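Local structure of Alpha/beta hydrolase (Pseudomonas aeruginosa PAO1, 4R1D) at residues T46-V51 with P232-E237; R153-I158 with Y200-W205; Q165-D170 with A544-L549; L194-R199 with I555-D560. The protein binds calcium and is probably a lipase effector (Tle4) of the H2 type VI secretion system, kept in check by the protein Tli4. All blocks are in the same frame, centred on the assembly; numbering follows the deposited sequence.

Contact 1: T46-V51 with P232-E237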
loop_
_atom_site.group_PDB
_atom_site.type_symbol
_atom_site.label_atom_id
_atom_site.label_comp_id
_atom_site.label_asym_id
_atom_site.label_seq_id
_atom_site.Cartn_x
_atom_site.Cartn_y
_atom_site.Cartn_z
ATOM N N THR A 46 12.353 -0.888 36.039
ATOM C CA THR A 46 12.301 -0.460 34.640
ATOM C C THR A 46 11.340 0.706 34.397
ATOM O O THR A 46 10.257 0.773 34.981
ATOM C CB THR A 46 11.918 -1.640 33.704
ATOM O OG1 THR A 46 12.707 -2.792 34.029
ATOM C CG2 THR A 46 12.141 -1.274 32.238
ATOM N N ALA A 47 11.760 1.629 33.539
ATOM C CA ALA A 47 10.904 2.710 33.076
ATOM C C ALA A 47 10.879 2.672 31.555
ATOM O O ALA A 47 11.597 3.431 30.895
ATOM C CB ALA A 47 11.419 4.046 33.568
ATOM N N PRO A 48 10.075 1.759 30.988
ATOM C CA PRO A 48 10.062 1.588 29.534
ATOM C C PRO A 48 9.470 2.796 28.835
ATOM O O PRO A 48 8.516 3.394 29.334
ATOM C CB PRO A 48 9.170 0.358 29.333
ATOM C CG PRO A 48 8.328 0.299 30.562
ATOM C CD PRO A 48 9.187 0.804 31.669
ATOM N N LEU A 49 10.048 3.150 27.689
ATOM C CA LEU A 49 9.575 4.270 26.889
ATOM C C LEU A 49 9.585 3.808 25.436
ATOM O O LEU A 49 10.605 3.913 24.754
ATOM C CB LEU A 49 10.496 5.486 27.075
ATOM C CG LEU A 49 10.016 6.826 26.514
ATOM C CD1 LEU A 49 8.576 7.034 26.881
ATOM C CD2 LEU A 49 10.869 7.999 27.026
ATOM N N PRO A 50 8.456 3.265 24.956
ATOM C CA PRO A 50 8.484 2.709 23.600
ATOM C C PRO A 50 8.634 3.772 22.519
ATOM O O PRO A 50 8.003 4.816 22.588
ATOM C CB PRO A 50 7.116 2.012 23.469
ATOM C CG PRO A 50 6.683 1.757 24.863
ATOM C CD PRO A 50 7.191 2.965 25.642
ATOM N N VAL A 51 9.476 3.475 21.537
ATOM C CA VAL A 51 9.608 4.285 20.336
ATOM C C VAL A 51 8.883 3.544 19.218
ATOM O O VAL A 51 9.263 2.434 18.879
ATOM C CB VAL A 51 11.083 4.489 19.979
ATOM C CG1 VAL A 51 11.226 5.219 18.645
ATOM C CG2 VAL A 51 11.781 5.278 21.105
ATOM N N PRO A 232 0.735 -4.101 26.186
ATOM C CA PRO A 232 0.553 -5.347 26.945
ATOM C C PRO A 232 1.845 -6.149 27.107
ATOM O O PRO A 232 2.010 -6.846 28.103
ATOM C CB PRO A 232 -0.480 -6.110 26.113
ATOM C CG PRO A 232 -1.329 -5.014 25.523
ATOM C CD PRO A 232 -0.316 -3.919 25.170
ATOM N N PHE A 233 2.763 -6.058 26.153
ATOM C CA PHE A 233 4.055 -6.691 26.374
ATOM C C PHE A 233 4.697 -6.180 27.671
ATOM O O PHE A 233 5.202 -6.972 28.465
ATOM C CB PHE A 233 5.008 -6.485 25.191
ATOM C CG PHE A 233 6.420 -6.929 25.476
ATOM C CD1 PHE A 233 6.799 -8.250 25.284
ATOM C CD2 PHE A 233 7.363 -6.031 25.957
ATOM C CE1 PHE A 233 8.095 -8.668 25.554
ATOM C CE2 PHE A 233 8.665 -6.444 26.230
ATOM C CZ PHE A 233 9.029 -7.766 26.029
ATOM N N TYR A 234 4.688 -4.864 27.884
ATOM C CA TYR A 234 5.310 -4.298 29.084
ATOM C C TYR A 234 4.483 -4.589 30.333
ATOM O O TYR A 234 5.041 -4.811 31.411
ATOM C CB TYR A 234 5.585 -2.796 28.927
ATOM C CG TYR A 234 6.599 -2.555 27.844
ATOM C CD1 TYR A 234 7.951 -2.792 28.068
ATOM C CD2 TYR A 234 6.206 -2.147 26.577
ATOM C CE1 TYR A 234 8.884 -2.604 27.064
ATOM C CE2 TYR A 234 7.129 -1.965 25.574
ATOM C CZ TYR A 234 8.459 -2.189 25.818
ATOM O OH TYR A 234 9.371 -1.999 24.803
ATOM N N GLN A 235 3.162 -4.616 30.186
ATOM C CA GLN A 235 2.311 -4.987 31.319
ATOM C C GLN A 235 2.774 -6.334 31.863
ATOM O O GLN A 235 3.018 -6.482 33.063
ATOM C CB GLN A 235 0.834 -5.062 30.922
ATOM C CG GLN A 235 -0.121 -5.309 32.101
ATOM C CD GLN A 235 0.000 -6.713 32.689
ATOM O OE1 GLN A 235 -0.040 -7.707 31.962
ATOM N NE2 GLN A 235 0.163 -6.795 34.012
ATOM N N LYS A 236 2.915 -7.306 30.968
ATOM C CA LYS A 236 3.292 -8.656 31.361
ATOM C C LYS A 236 4.745 -8.745 31.804
ATOM O O LYS A 236 5.058 -9.367 32.816
ATOM C CB LYS A 236 3.042 -9.633 30.212
ATOM C CG LYS A 236 3.567 -11.027 30.492
ATOM C CD LYS A 236 2.578 -12.093 30.051
ATOM C CE LYS A 236 2.870 -13.417 30.751
ATOM N NZ LYS A 236 1.676 -14.308 30.791
ATOM N N GLU A 237 5.635 -8.132 31.037
ATOM C CA GLU A 237 7.065 -8.251 31.287
ATOM C C GLU A 237 7.475 -7.549 32.578
ATOM O O GLU A 237 8.313 -8.049 33.331
ATOM C CB GLU A 237 7.860 -7.684 30.107
ATOM C CG GLU A 237 9.364 -7.926 30.192
ATOM C CD GLU A 237 9.725 -9.396 30.078
ATOM O OE1 GLU A 237 9.144 -10.088 29.213
ATOM O OE2 GLU A 237 10.587 -9.857 30.858
#
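Y234 brings its hydroxyl past the two prolines P48 and P50 to a polar site. There OH is gripped twice, by hydrogen bonds to the carboxylate oxygen OD2 of D203 and to the indole NE1 of W205. Both partners lie on strand 201-206, beside strand 48-54 in the parallel sheet of the alpha/beta hydrolase fold. Y234 itself sits near the end of helix 215-238. Its ring points at the sheet with CG beside the backbone N (chi1 -65°). Both prolines approach obliquely from one side of the ring. P48 CB lies 3.6 Å from Y234 CD1 and 3.7 Å from Y234 CE1. P50 CG lies 3.8 Å from Y234 CE2. The side chains run past one another in opposite directions. On the far side of the Y234 ring from the prolines, F233 CD2 stands 3.7 Å above the plane, over the centre. F233 also meets W205, edge-to-face. No hydrogen bond joins 46-51 to 232-237. Apolar carbon flanks the ring, while its oxygen is tied to the neighbouring strand. D203 is a calcium ligand, so Y234 is a second-shell residue, consistent with a role in positioning that carboxylate.

Contact 2: R153-I158 with Y200-W205. With CA (calcium ion), chain C.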
loop_
_atom_site.group_PDB
_atom_site.type_symbol
_atom_site.label_atom_id
_atom_site.label_comp_id
_atom_site.label_asym_id
_atom_site.label_seq_id
_atom_site.Cartn_x
_atom_site.Cartn_y
_atom_site.Cartn_z
ATOM N N ARG A 153 20.238 0.572 19.561
ATOM C CA ARG A 153 21.540 0.480 20.225
ATOM C C ARG A 153 21.961 1.807 20.838
ATOM O O ARG A 153 22.502 1.845 21.949
ATOM C CB ARG A 153 22.638 -0.071 19.305
ATOM C CG ARG A 153 23.103 0.781 18.143
ATOM C CD ARG A 153 24.252 0.055 17.405
ATOM N NE ARG A 153 24.854 0.871 16.358
ATOM C CZ ARG A 153 25.999 1.535 16.491
ATOM N NH1 ARG A 153 26.688 1.467 17.626
ATOM N NH2 ARG A 153 26.458 2.262 15.482
ATOM N N ARG A 154 21.708 2.895 20.124
ATOM C CA ARG A 154 22.053 4.213 20.665
ATOM C C ARG A 154 21.270 4.495 21.946
ATOM O O ARG A 154 21.839 4.916 22.952
ATOM C CB ARG A 154 21.812 5.316 19.624
ATOM C CG ARG A 154 22.806 5.296 18.442
ATOM C CD ARG A 154 24.040 6.146 18.730
ATOM N NE ARG A 154 24.893 6.286 17.554
ATOM C CZ ARG A 154 26.004 5.587 17.346
ATOM N NH1 ARG A 154 26.413 4.701 18.249
ATOM N NH2 ARG A 154 26.715 5.782 16.238
ATOM N N LEU A 155 19.969 4.245 21.929
ATOM C CA LEU A 155 19.141 4.584 23.091
ATOM C C LEU A 155 19.350 3.630 24.270
ATOM O O LEU A 155 19.026 3.963 25.415
ATOM C CB LEU A 155 17.661 4.689 22.704
ATOM C CG LEU A 155 17.350 5.823 21.715
ATOM C CD1 LEU A 155 15.964 5.652 21.095
ATOM C CD2 LEU A 155 17.474 7.194 22.388
ATOM N N ASP A 156 19.894 2.451 23.979
ATOM C CA ASP A 156 20.223 1.455 24.998
ATOM C C ASP A 156 21.616 1.708 25.574
ATOM O O ASP A 156 22.050 1.022 26.500
ATOM C CB ASP A 156 20.183 0.038 24.404
ATOM C CG ASP A 156 18.772 -0.486 24.223
ATOM O OD1 ASP A 156 17.829 0.182 24.704
ATOM O OD2 ASP A 156 18.599 -1.574 23.603
ATOM N N ASN A 157 22.315 2.693 25.022
ATOM C CA ASN A 157 23.687 2.974 25.416
ATOM C C ASN A 157 23.986 4.468 25.515
ATOM O O ASN A 157 24.839 4.970 24.794
ATOM C CB ASN A 157 24.651 2.312 24.431
ATOM C CG ASN A 157 24.626 0.793 24.532
ATOM O OD1 ASN A 157 25.247 0.212 25.427
ATOM N ND2 ASN A 157 23.887 0.144 23.630
ATOM N N ILE A 158 23.290 5.164 26.412
ATOM C CA ILE A 158 23.483 6.612 26.556
ATOM C C ILE A 158 24.523 6.924 27.622
ATOM O O ILE A 158 25.496 7.641 27.373
ATOM C CB ILE A 158 22.164 7.344 26.897
ATOM C CG1 ILE A 158 21.050 6.897 25.951
ATOM C CG2 ILE A 158 22.355 8.863 26.823
ATOM C CD1 ILE A 158 19.719 7.647 26.130
ATOM N N TYR A 200 15.555 5.877 31.263
ATOM C CA TYR A 200 14.488 5.138 30.584
ATOM C C TYR A 200 15.019 4.006 29.714
ATOM O O TYR A 200 16.135 4.078 29.219
ATOM C CB TYR A 200 13.658 6.081 29.716
ATOM C CG TYR A 200 12.939 7.134 30.504
ATOM C CD1 TYR A 200 11.653 6.918 30.983
ATOM C CD2 TYR A 200 13.554 8.345 30.787
ATOM C CE1 TYR A 200 10.992 7.890 31.714
ATOM C CE2 TYR A 200 12.904 9.316 31.513
ATOM C CZ TYR A 200 11.629 9.084 31.976
ATOM O OH TYR A 200 10.993 10.063 32.698
ATOM N N GLN A 201 14.218 2.955 29.545
ATOM C CA GLN A 201 14.570 1.882 28.618
ATOM C C GLN A 201 13.773 2.038 27.328
ATOM O O GLN A 201 12.551 1.850 27.308
ATOM C CB GLN A 201 14.312 0.503 29.236
ATOM C CG GLN A 201 15.174 0.187 30.459
ATOM C CD GLN A 201 14.703 0.897 31.720
ATOM O OE1 GLN A 201 13.566 1.356 31.795
ATOM N NE2 GLN A 201 15.578 0.990 32.714
ATOM N N PHE A 202 14.461 2.402 26.251
ATOM C CA PHE A 202 13.793 2.610 24.978
ATOM C C PHE A 202 13.806 1.298 24.221
ATOM O O PHE A 202 14.801 0.588 24.237
ATOM C CB PHE A 202 14.518 3.672 24.158
ATOM C CG PHE A 202 14.601 5.012 24.834
ATOM C CD1 PHE A 202 13.657 5.996 24.571
ATOM C CD2 PHE A 202 15.621 5.291 25.736
ATOM C CE1 PHE A 202 13.734 7.234 25.190
ATOM C CE2 PHE A 202 15.699 6.531 26.362
ATOM C CZ PHE A 202 14.761 7.501 26.083
ATOM N N ASP A 203 12.695 0.978 23.574
ATOM C CA ASP A 203 12.605 -0.169 22.668
ATOM C C ASP A 203 11.884 0.299 21.406
ATOM O O ASP A 203 10.852 0.965 21.500
ATOM C CB ASP A 203 11.754 -1.279 23.282
ATOM C CG ASP A 203 12.461 -2.039 24.392
ATOM O OD1 ASP A 203 13.705 -2.119 24.394
ATOM O OD2 ASP A 203 11.748 -2.593 25.257
ATOM N N VAL A 204 12.408 -0.062 20.240
ATOM C CA VAL A 204 11.786 0.361 18.979
ATOM C C VAL A 204 10.817 -0.701 18.469
ATOM O O VAL A 204 11.217 -1.840 18.228
ATOM C CB VAL A 204 12.840 0.606 17.891
ATOM C CG1 VAL A 204 12.168 1.066 16.590
ATOM C CG2 VAL A 204 13.883 1.652 18.366
ATOM N N TRP A 205 9.557 -0.309 18.288
ATOM C CA TRP A 205 8.521 -1.190 17.762
ATOM C C TRP A 205 8.117 -0.654 16.398
ATOM O O TRP A 205 8.147 0.549 16.177
ATOM C CB TRP A 205 7.304 -1.198 18.688
ATOM C CG TRP A 205 7.599 -1.817 20.014
ATOM C CD1 TRP A 205 8.292 -1.250 21.045
ATOM C CD2 TRP A 205 7.209 -3.125 20.460
ATOM N NE1 TRP A 205 8.351 -2.123 22.110
ATOM C CE2 TRP A 205 7.703 -3.283 21.771
ATOM C CE3 TRP A 205 6.493 -4.177 19.875
ATOM C CZ2 TRP A 205 7.497 -4.448 22.514
ATOM C CZ3 TRP A 205 6.290 -5.336 20.611
ATOM C CH2 TRP A 205 6.799 -5.464 21.917
HETATM CA CA CA C . 16.044 -1.441 23.992
HETATM O O HOH W 1 17.230 1.959 26.491
HETATM O O HOH W 2 18.916 4.709 28.143
HETATM O O HOH W 3 16.305 -4.001 23.977
HETATM O O HOH W 4 16.128 -1.897 26.588
#
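D156 and F202 both bind the calcium ion, one with its carboxylate and the other with its backbone carbonyl. D156, with CG beside the backbone N (chi1 -77°), turns both oxygens to the metal, OD1 at 2.5 Å and OD2 at 2.6 Å. F202 O is closer, 2.4 Å from the calcium. D203 OD1 adds another bond, two waters bind as well, and E152 OE2 completes the shell. D156 OD1 and F202 O lie close because they share the metal. A further water bridges the segments from just outside the shell. It donates to L155 O and to D156 OD1, and accepts from F202 N. The site joins the end of helix 141-155 to strand 201-206, the outermost strand on its side of the central parallel sheet of the alpha/beta hydrolase fold. Next to the metal site, L155 packs on F202. L155 CB is 3.6 Å from F202 CB. L155 CD2 makes a CH-pi contact, 4.3 Å from the F202 ring centroid and only 9° off its normal. I158 CD1 approaches the same ring obliquely, 4.2 Å from F202 CE2. Farther out, E152 OE1 accepts a hydrogen bond from V204 N, which fixes the glutamate against the strand. V552 and T556 of helix 542-556 also touch F202.

Contact 3: Q165-D170 with A544-L549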
loop_
_atom_site.group_PDB
_atom_site.type_symbol
_atom_site.label_atom_id
_atom_site.label_comp_id
_atom_site.label_asym_id
_atom_site.label_seq_id
_atom_site.Cartn_x
_atom_site.Cartn_y
_atom_site.Cartn_z
ATOM N N GLN A 165 28.320 7.679 26.601
ATOM C CA GLN A 165 28.879 6.714 25.675
ATOM C C GLN A 165 29.086 7.307 24.277
ATOM O O GLN A 165 28.795 8.481 24.033
ATOM C CB GLN A 165 27.995 5.462 25.637
ATOM C CG GLN A 165 27.897 4.776 26.995
ATOM C CD GLN A 165 27.155 3.443 26.941
ATOM O OE1 GLN A 165 27.581 2.501 26.269
ATOM N NE2 GLN A 165 26.043 3.363 27.653
ATOM N N ALA A 166 29.590 6.482 23.367
ATOM C CA ALA A 166 29.946 6.906 22.018
ATOM C C ALA A 166 28.800 7.609 21.322
ATOM O O ALA A 166 27.636 7.244 21.503
ATOM C CB ALA A 166 30.411 5.703 21.187
ATOM N N TRP A 167 29.152 8.611 20.522
ATOM C CA TRP A 167 28.199 9.403 19.745
ATOM C C TRP A 167 27.473 10.434 20.613
ATOM O O TRP A 167 27.478 11.636 20.304
ATOM C CB TRP A 167 27.211 8.508 18.982
ATOM C CG TRP A 167 26.508 9.246 17.874
ATOM C CD1 TRP A 167 26.954 9.434 16.594
ATOM C CD2 TRP A 167 25.251 9.923 17.965
ATOM N NE1 TRP A 167 26.040 10.180 15.877
ATOM C CE2 TRP A 167 24.986 10.488 16.699
ATOM C CE3 TRP A 167 24.313 10.089 18.990
ATOM C CZ2 TRP A 167 23.827 11.209 16.433
ATOM C CZ3 TRP A 167 23.162 10.807 18.725
ATOM C CH2 TRP A 167 22.930 11.362 17.456
ATOM N N TRP A 168 26.873 9.972 21.707
ATOM C CA TRP A 168 26.194 10.873 22.636
ATOM C C TRP A 168 27.180 11.876 23.223
ATOM O O TRP A 168 26.813 12.991 23.552
ATOM C CB TRP A 168 25.533 10.100 23.777
ATOM C CG TRP A 168 24.451 9.153 23.331
ATOM C CD1 TRP A 168 24.489 7.788 23.375
ATOM C CD2 TRP A 168 23.194 9.504 22.751
ATOM N NE1 TRP A 168 23.317 7.266 22.878
ATOM C CE2 TRP A 168 22.507 8.299 22.482
ATOM C CE3 TRP A 168 22.575 10.716 22.438
ATOM C CZ2 TRP A 168 21.232 8.276 21.916
ATOM C CZ3 TRP A 168 21.308 10.694 21.884
ATOM C CH2 TRP A 168 20.649 9.482 21.625
ATOM N N ASN A 169 28.433 11.459 23.355
ATOM C CA ASN A 169 29.427 12.303 24.017
ATOM C C ASN A 169 30.066 13.348 23.119
ATOM O O ASN A 169 30.923 14.119 23.572
ATOM C CB ASN A 169 30.513 11.451 24.692
ATOM C CG ASN A 169 31.447 10.778 23.696
ATOM O OD1 ASN A 169 31.407 11.038 22.492
ATOM N ND2 ASN A 169 32.301 9.898 24.208
ATOM N N ASP A 170 29.660 13.389 21.855
ATOM C CA ASP A 170 30.255 14.336 20.913
ATOM C C ASP A 170 29.243 14.729 19.844
ATOM O O ASP A 170 28.667 15.826 19.889
ATOM C CB ASP A 170 31.508 13.719 20.285
ATOM C CG ASP A 170 32.228 14.664 19.321
ATOM O OD1 ASP A 170 31.698 15.750 18.996
ATOM O OD2 ASP A 170 33.328 14.300 18.871
ATOM N N ALA A 544 19.465 12.586 9.046
ATOM C CA ALA A 544 18.124 12.124 9.404
ATOM C C ALA A 544 18.194 11.381 10.723
ATOM O O ALA A 544 17.316 11.532 11.576
ATOM C CB ALA A 544 17.541 11.221 8.313
ATOM N N GLN A 545 19.236 10.564 10.872
ATOM C CA GLN A 545 19.476 9.797 12.096
ATOM C C GLN A 545 19.715 10.727 13.283
ATOM O O GLN A 545 19.162 10.525 14.368
ATOM C CB GLN A 545 20.671 8.851 11.898
ATOM C CG GLN A 545 20.420 7.826 10.769
ATOM C CD GLN A 545 21.639 7.013 10.387
ATOM O OE1 GLN A 545 22.755 7.306 10.809
ATOM N NE2 GLN A 545 21.427 5.979 9.569
ATOM N N TRP A 546 20.546 11.739 13.065
ATOM C CA TRP A 546 20.835 12.736 14.102
ATOM C C TRP A 546 19.542 13.402 14.529
ATOM O O TRP A 546 19.246 13.503 15.708
ATOM C CB TRP A 546 21.798 13.810 13.572
ATOM C CG TRP A 546 22.339 14.694 14.670
ATOM C CD1 TRP A 546 23.520 14.526 15.339
ATOM C CD2 TRP A 546 21.715 15.857 15.246
ATOM N NE1 TRP A 546 23.674 15.515 16.281
ATOM C CE2 TRP A 546 22.577 16.338 16.249
ATOM C CE3 TRP A 546 20.513 16.538 15.003
ATOM C CZ2 TRP A 546 22.273 17.463 17.017
ATOM C CZ3 TRP A 546 20.212 17.651 15.766
ATOM C CH2 TRP A 546 21.097 18.110 16.756
ATOM N N ALA A 547 18.769 13.880 13.558
ATOM C CA ALA A 547 17.536 14.584 13.885
ATOM C C ALA A 547 16.510 13.715 14.627
ATOM O O ALA A 547 15.763 14.214 15.462
ATOM C CB ALA A 547 16.913 15.209 12.624
ATOM N N ALA A 548 16.467 12.426 14.302
ATOM C CA ALA A 548 15.580 11.500 15.002
ATOM C C ALA A 548 16.012 11.296 16.456
ATOM O O ALA A 548 15.209 11.422 17.381
ATOM C CB ALA A 548 15.524 10.165 14.279
ATOM N N LEU A 549 17.285 10.982 16.661
ATOM C CA LEU A 549 17.765 10.755 18.016
ATOM C C LEU A 549 17.681 12.029 18.854
ATOM O O LEU A 549 17.320 11.991 20.027
ATOM C CB LEU A 549 19.186 10.196 17.989
ATOM C CG LEU A 549 19.238 8.755 17.469
ATOM C CD1 LEU A 549 20.637 8.417 17.046
ATOM C CD2 LEU A 549 18.721 7.785 18.548
#
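W167 and W168 reach from the loop after strand 163-164 to W546 and L549 on helix 542-556. The contacts across are all apolar, and no hydrogen bond links the two segments. The first kind is aromatic. The six-membered ring of W167 meets the five-membered ring of W546 obliquely, with centroids 5.4 Å apart and planes at 59°. The closest approach there is W167 CZ2 to W546 CD1, 3.5 Å. The second kind is aliphatic on aromatic. L549 CD1 lies over a face of the W167 six-membered ring, in a CH-pi contact 4.2 Å from its centroid. L549 also touches the second indole: L549 CB and L549 CD2 are each 4.0 Å from W168 CH2. The leucine thus meets both tryptophans of the loop. The two indoles also touch each other, with W167 CE3 3.9 Å above a face of the W168 ring, toward its rim. W167 has CG anti to the backbone N (chi1 -163°), which sends its indole out to the helix. It also opens a type I beta turn running to D170. Two of the indole N-H groups are satisfied outside the two segments. W168 NE1 hydrogen-bonds to R154 O of helix 141-155, and W546 NE1 to E171 O. With those N-H groups tied to backbone carbonyls, the buried indoles of W168 and W546 present carbon to this junction of loop and helix.

Contact 4: L194-R199 with I555-D560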
loop_
_atom_site.group_PDB
_atom_site.type_symbol
_atom_site.label_atom_id
_atom_site.label_comp_id
_atom_site.label_asym_id
_atom_site.label_seq_id
_atom_site.Cartn_x
_atom_site.Cartn_y
_atom_site.Cartn_z
ATOM N N LEU A 194 20.783 14.079 28.750
ATOM C CA LEU A 194 21.183 12.701 28.485
ATOM C C LEU A 194 21.133 11.855 29.755
ATOM O O LEU A 194 20.741 10.693 29.729
ATOM C CB LEU A 194 22.578 12.646 27.863
ATOM C CG LEU A 194 22.647 13.296 26.473
ATOM C CD1 LEU A 194 24.074 13.504 26.027
ATOM C CD2 LEU A 194 21.867 12.456 25.457
ATOM N N LEU A 195 21.543 12.426 30.876
ATOM C CA LEU A 195 21.472 11.663 32.113
ATOM C C LEU A 195 20.018 11.329 32.412
ATOM O O LEU A 195 19.682 10.201 32.772
ATOM C CB LEU A 195 22.089 12.452 33.273
ATOM C CG LEU A 195 22.137 11.757 34.637
ATOM C CD1 LEU A 195 22.832 10.399 34.556
ATOM C CD2 LEU A 195 22.853 12.662 35.642
ATOM N N ARG A 196 19.148 12.312 32.240
ATOM C CA ARG A 196 17.734 12.094 32.452
ATOM C C ARG A 196 17.225 11.016 31.501
ATOM O O ARG A 196 16.477 10.130 31.896
ATOM C CB ARG A 196 16.952 13.381 32.228
ATOM C CG ARG A 196 15.451 13.168 32.213
ATOM C CD ARG A 196 14.957 12.618 33.545
ATOM N NE ARG A 196 13.940 13.445 34.200
ATOM C CZ ARG A 196 13.689 14.727 33.938
ATOM N NH1 ARG A 196 14.386 15.394 33.024
ATOM N NH2 ARG A 196 12.734 15.354 34.610
ATOM N N ALA A 197 17.614 11.108 30.238
ATOM C CA ALA A 197 17.085 10.183 29.247
ATOM C C ALA A 197 17.559 8.767 29.545
ATOM O O ALA A 197 16.845 7.799 29.287
ATOM C CB ALA A 197 17.487 10.615 27.844
ATOM N N SER A 198 18.761 8.648 30.106
ATOM C CA SER A 198 19.351 7.337 30.372
ATOM C C SER A 198 18.597 6.570 31.456
ATOM O O SER A 198 18.835 5.388 31.671
ATOM C CB SER A 198 20.824 7.463 30.761
ATOM O OG SER A 198 20.967 7.940 32.094
ATOM N N ARG A 199 17.685 7.248 32.137
ATOM C CA ARG A 199 16.885 6.596 33.162
ATOM C C ARG A 199 15.784 5.733 32.567
ATOM O O ARG A 199 15.167 4.936 33.274
ATOM C CB ARG A 199 16.325 7.631 34.134
ATOM C CG ARG A 199 17.446 8.398 34.829
ATOM C CD ARG A 199 16.949 9.201 36.009
ATOM N NE ARG A 199 17.105 10.643 35.821
ATOM C CZ ARG A 199 18.121 11.364 36.289
ATOM N NH1 ARG A 199 19.095 10.783 36.982
ATOM N NH2 ARG A 199 18.164 12.672 36.062
ATOM N N ILE A 555 12.187 15.127 23.479
ATOM C CA ILE A 555 10.831 14.753 23.864
ATOM C C ILE A 555 10.810 14.044 25.221
ATOM O O ILE A 555 9.909 14.253 26.028
ATOM C CB ILE A 555 10.172 13.861 22.784
ATOM C CG1 ILE A 555 9.942 14.692 21.515
ATOM C CG2 ILE A 555 8.850 13.229 23.327
ATOM C CD1 ILE A 555 9.764 13.881 20.212
ATOM N N THR A 556 11.802 13.195 25.446
ATOM C CA THR A 556 11.946 12.434 26.689
ATOM C C THR A 556 12.021 13.313 27.951
ATOM O O THR A 556 11.616 12.891 29.042
ATOM C CB THR A 556 13.189 11.511 26.589
ATOM O OG1 THR A 556 12.985 10.561 25.532
ATOM C CG2 THR A 556 13.434 10.762 27.879
ATOM N N GLN A 557 12.520 14.532 27.806
ATOM C CA GLN A 557 12.596 15.448 28.944
ATOM C C GLN A 557 11.208 15.703 29.545
ATOM O O GLN A 557 11.076 16.074 30.714
ATOM C CB GLN A 557 13.279 16.755 28.540
ATOM C CG GLN A 557 14.638 16.567 27.856
ATOM C CD GLN A 557 15.565 15.614 28.610
ATOM O OE1 GLN A 557 16.089 14.644 28.043
ATOM N NE2 GLN A 557 15.787 15.897 29.887
ATOM N N LEU A 558 10.172 15.474 28.739
ATOM C CA LEU A 558 8.784 15.656 29.172
ATOM C C LEU A 558 8.204 14.453 29.918
ATOM O O LEU A 558 7.133 14.548 30.514
ATOM C CB LEU A 558 7.896 15.986 27.969
ATOM C CG LEU A 558 8.307 17.273 27.256
ATOM C CD1 LEU A 558 7.505 17.458 25.980
ATOM C CD2 LEU A 558 8.132 18.473 28.188
ATOM N N ALA A 559 8.901 13.324 29.882
ATOM C CA ALA A 559 8.369 12.105 30.473
ATOM C C ALA A 559 8.319 12.263 31.984
ATOM O O ALA A 559 9.237 12.818 32.577
ATOM C CB ALA A 559 9.230 10.912 30.092
ATOM N N ASP A 560 7.244 11.789 32.604
ATOM C CA ASP A 560 7.136 11.853 34.057
ATOM C C ASP A 560 7.928 10.716 34.681
ATOM O O ASP A 560 8.148 9.687 34.041
ATOM C CB ASP A 560 5.672 11.783 34.494
ATOM C CG ASP A 560 4.955 13.108 34.336
ATOM O OD1 ASP A 560 5.519 14.145 34.748
ATOM O OD2 ASP A 560 3.826 13.117 33.800
#
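A197 and T556 form the close-packed part of this contact, where the end of helix 191-197 meets the end of helix 542-556. The latter helix packs on the central sheet of the alpha/beta hydrolase fold. I555 touches L275 and I251 on two of its strands. A type I beta turn runs from T556 to A559 at the end of this region, with A559 N bonded to T556 O (2.9 Å). The threonine methyl makes the touch: T556 CG2 is 3.9 Å from A197 CA and 4.1 Å from A197 CB. At chi1 -63° OG1 lies beside the backbone N, and the methyl CG2 takes the place anti to it. OG1 hydrogen-bonds back to V552 O in the same helix, and the methyl faces A197. This part is buried. The other part lies nearer solvent, with both residues partly exposed and no clear hydrogen bond. There the side chains of R196 and Q557 run antiparallel alongside each other. The Q557 amide comes to an edge of the R196 guanidinium, their planes 60° apart. It also lies beside the aliphatic start of the arginine, near R196 CB and CG. The arginine chain leaves anti to its N, then bends at chi2 and chi3, which brings the guanidinium over to Q557. R196 also touches W561. Within 194-199, S198 OG donates to L195 O, 2.7 Å away, tilted 23° from the carbonyl plane.

How the contacts relate
From the N terminus, 46-51 starts the first loop, which contact 1 closes when helix 215-238 reaches 232-237. Contact 2 is nested inside it: 153-158 meets 200-205, tying helix 141-155 to the sheet. Contacts 3 and 4 start within contact 1's loop, at 165-170 and 194-199, and close on the last helix of the chain, 542-556, and the turn after it. Each crosses contact 1 and contact 2, and they cross each other. Contact 1 touches contact 2 through neighbouring strands 48-54 and 201-206, while R154 and F202 of contact 2 meet W168 of contact 3 and T556 of contact 4. Contact 2 holds the calcium site; T556 of contact 4 also touches L49 of contact 1.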